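Local atomic coordinates of 3-oxoacyl-[acyl-carrier-protein] synthase (Arabidopsis thaliana, PDB entry 2IX4), a protein that catalyses the condensation steps of mitochondrial fatty acid synthesis, adding two carbons from malonyl-ACP to a growing acyl chain. Residues V3-L8 / L426-I431. Numbering follows the deposited sequence.
Sequences VVVTGL and LLFASI
Val5 and Phe428 meet on one face of strand 3-12, Val4 and Ile431 on the other. On the first face CG2 of Val5 comes 4.1 Å from CE2 of Phe428, the methyl approaching the ring obliquely. Both groups are set by similar first torsions: CG2 of Val5 and CG of Phe428 (chi1 -60°) each stand anti to the carbonyl carbon of their own residue. A long flat side chain suits this place, since the phenyl ring carries CE2 far enough across to meet the methyl; the same side chain also touches Leu274 and, on helix 364-378, Ile373 and Ile376. Val5, branched at CB, fits an extended strand and sets a compact methyl beside the ring.

On the other face CG1 of Val4 meets CD1 of Ile431 at 3.8 Å, the two side chains crossing at about a right angle. Val4 is again a buried, beta-branched strand residue. Ile431 stretches to reach it, with CG1 anti to the backbone N (chi1 -172°) and CD1 continuing the extended chain (chi2 162°). Its carboxylate ends the chain, and the residue is exposed, yet the end methyl touches Val4, and Ile270 touches both side chains, leaving the charged group away from the valine.

The backbones stay apart, 8.4 Å between the CA atoms of Val4 and Ile431, because strand 272-281 pairs antiparallel with both strand 3-12 and strand 422-429. Phe428 reaches Val5 across that strand, while the C-terminal residue Ile431 reaches Val4. The pairs thus tie the first strand of the chain to the last strand and the C-terminus in the central sheet of the thiolase-like fold of beta-ketoacyl-ACP synthases.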
loop_
_atom_site.group_PDB
_atom_site.type_symbol
_atom_site.label_atom_id
_atom_site.label_comp_id
_atom_site.label_asym_id
_atom_site.label_seq_id
_atom_site.Cartn_x
_atom_site.Cartn_y
_atom_site.Cartn_z
ATOM N N VAL A 3 1.606 4.571 -22.768
ATOM C CA VAL A 3 0.946 5.328 -21.705
ATOM C C VAL A 3 1.446 6.770 -21.694
ATOM O O VAL A 3 2.650 7.020 -21.608
ATOM C CB VAL A 3 1.164 4.667 -20.315
ATOM C CG1 VAL A 3 0.431 5.438 -19.221
ATOM C CG2 VAL A 3 0.706 3.205 -20.338
ATOM N N VAL A 4 0.512 7.710 -21.795
ATOM C CA VAL A 4 0.851 9.132 -21.805
ATOM C C VAL A 4 0.203 9.887 -20.641
ATOM O O VAL A 4 -0.740 9.397 -20.014
ATOM C CB VAL A 4 0.502 9.825 -23.158
ATOM C CG1 VAL A 4 1.306 9.227 -24.302
ATOM C CG2 VAL A 4 -0.997 9.776 -23.445
ATOM N N VAL A 5 0.724 11.078 -20.363
ATOM C CA VAL A 5 0.231 11.919 -19.282
ATOM C C VAL A 5 -0.591 13.046 -19.893
ATOM O O VAL A 5 -0.090 13.795 -20.735
ATOM C CB VAL A 5 1.395 12.502 -18.449
ATOM C CG1 VAL A 5 0.862 13.358 -17.309
ATOM C CG2 VAL A 5 2.280 11.384 -17.906
ATOM N N THR A 6 -1.850 13.160 -19.471
ATOM C CA THR A 6 -2.771 14.140 -20.047
ATOM C C THR A 6 -3.297 15.161 -19.036
ATOM O O THR A 6 -3.988 16.106 -19.410
ATOM C CB THR A 6 -3.970 13.452 -20.753
ATOM O OG1 THR A 6 -4.585 12.512 -19.863
ATOM C CG2 THR A 6 -3.517 12.729 -22.009
ATOM N N GLY A 7 -2.966 14.975 -17.762
ATOM C CA GLY A 7 -3.404 15.896 -16.718
ATOM C C GLY A 7 -2.463 15.914 -15.534
ATOM O O GLY A 7 -1.963 14.868 -15.125
ATOM N N LEU A 8 -2.222 17.108 -14.996
ATOM C CA LEU A 8 -1.360 17.281 -13.827
ATOM C C LEU A 8 -2.104 18.014 -12.714
ATOM O O LEU A 8 -2.863 18.953 -12.974
ATOM C CB LEU A 8 -0.085 18.052 -14.196
ATOM C CG LEU A 8 0.836 17.571 -15.328
ATOM C CD1 LEU A 8 1.935 18.588 -15.577
ATOM C CD2 LEU A 8 1.445 16.214 -15.035
ATOM N N LEU A 426 11.186 6.410 -12.290
ATOM C CA LEU A 426 10.236 6.685 -13.367
ATOM C C LEU A 426 10.913 7.473 -14.474
ATOM O O LEU A 426 11.552 8.490 -14.211
ATOM C CB LEU A 426 9.019 7.463 -12.845
ATOM C CG LEU A 426 8.114 6.811 -11.792
ATOM C CD1 LEU A 426 7.072 7.808 -11.311
ATOM C CD2 LEU A 426 7.447 5.542 -12.325
ATOM N N LEU A 427 10.773 7.001 -15.711
ATOM C CA LEU A 427 11.394 7.657 -16.856
ATOM C C LEU A 427 10.354 8.140 -17.862
ATOM O O LEU A 427 9.588 7.348 -18.420
ATOM C CB LEU A 427 12.434 6.741 -17.519
ATOM C CG LEU A 427 13.213 7.244 -18.745
ATOM C CD1 LEU A 427 13.864 8.604 -18.498
ATOM C CD2 LEU A 427 14.262 6.229 -19.157
ATOM N N PHE A 428 10.341 9.453 -18.073
ATOM C CA PHE A 428 9.413 10.100 -18.994
ATOM C C PHE A 428 10.155 10.598 -20.227
ATOM O O PHE A 428 11.356 10.868 -20.170
ATOM C CB PHE A 428 8.711 11.277 -18.312
ATOM C CG PHE A 428 7.905 10.892 -17.107
ATOM C CD1 PHE A 428 8.498 10.821 -15.849
ATOM C CD2 PHE A 428 6.548 10.608 -17.227
ATOM C CE1 PHE A 428 7.756 10.462 -14.732
ATOM C CE2 PHE A 428 5.796 10.253 -16.117
ATOM C CZ PHE A 428 6.401 10.181 -14.865
ATOM N N ALA A 429 9.430 10.719 -21.336
ATOM C CA ALA A 429 9.985 11.250 -22.573
ATOM C C ALA A 429 8.925 12.036 -23.326
ATOM O O ALA A 429 7.735 11.757 -23.192
ATOM C CB ALA A 429 10.529 10.124 -23.443
ATOM N N SER A 430 9.355 13.023 -24.108
ATOM C CA SER A 430 8.443 13.736 -25.004
ATOM C C SER A 430 7.951 12.782 -26.093
ATOM O O SER A 430 8.631 11.804 -26.426
ATOM C CB SER A 430 9.127 14.954 -25.621
ATOM O OG SER A 430 10.252 14.568 -26.388
ATOM N N ILE A 431 6.775 13.065 -26.641
ATOM C CA ILE A 431 6.136 12.157 -27.598
ATOM C C ILE A 431 5.552 12.905 -28.801
ATOM O O ILE A 431 5.533 12.392 -29.921
ATOM C CB ILE A 431 5.073 11.243 -26.892
ATOM C CG1 ILE A 431 4.538 10.161 -27.841
ATOM C CG2 ILE A 431 3.944 12.075 -26.274
ATOM C CD1 ILE A 431 3.857 8.997 -27.138
ATOM O OXT ILE A 431 5.106 14.047 -28.691
#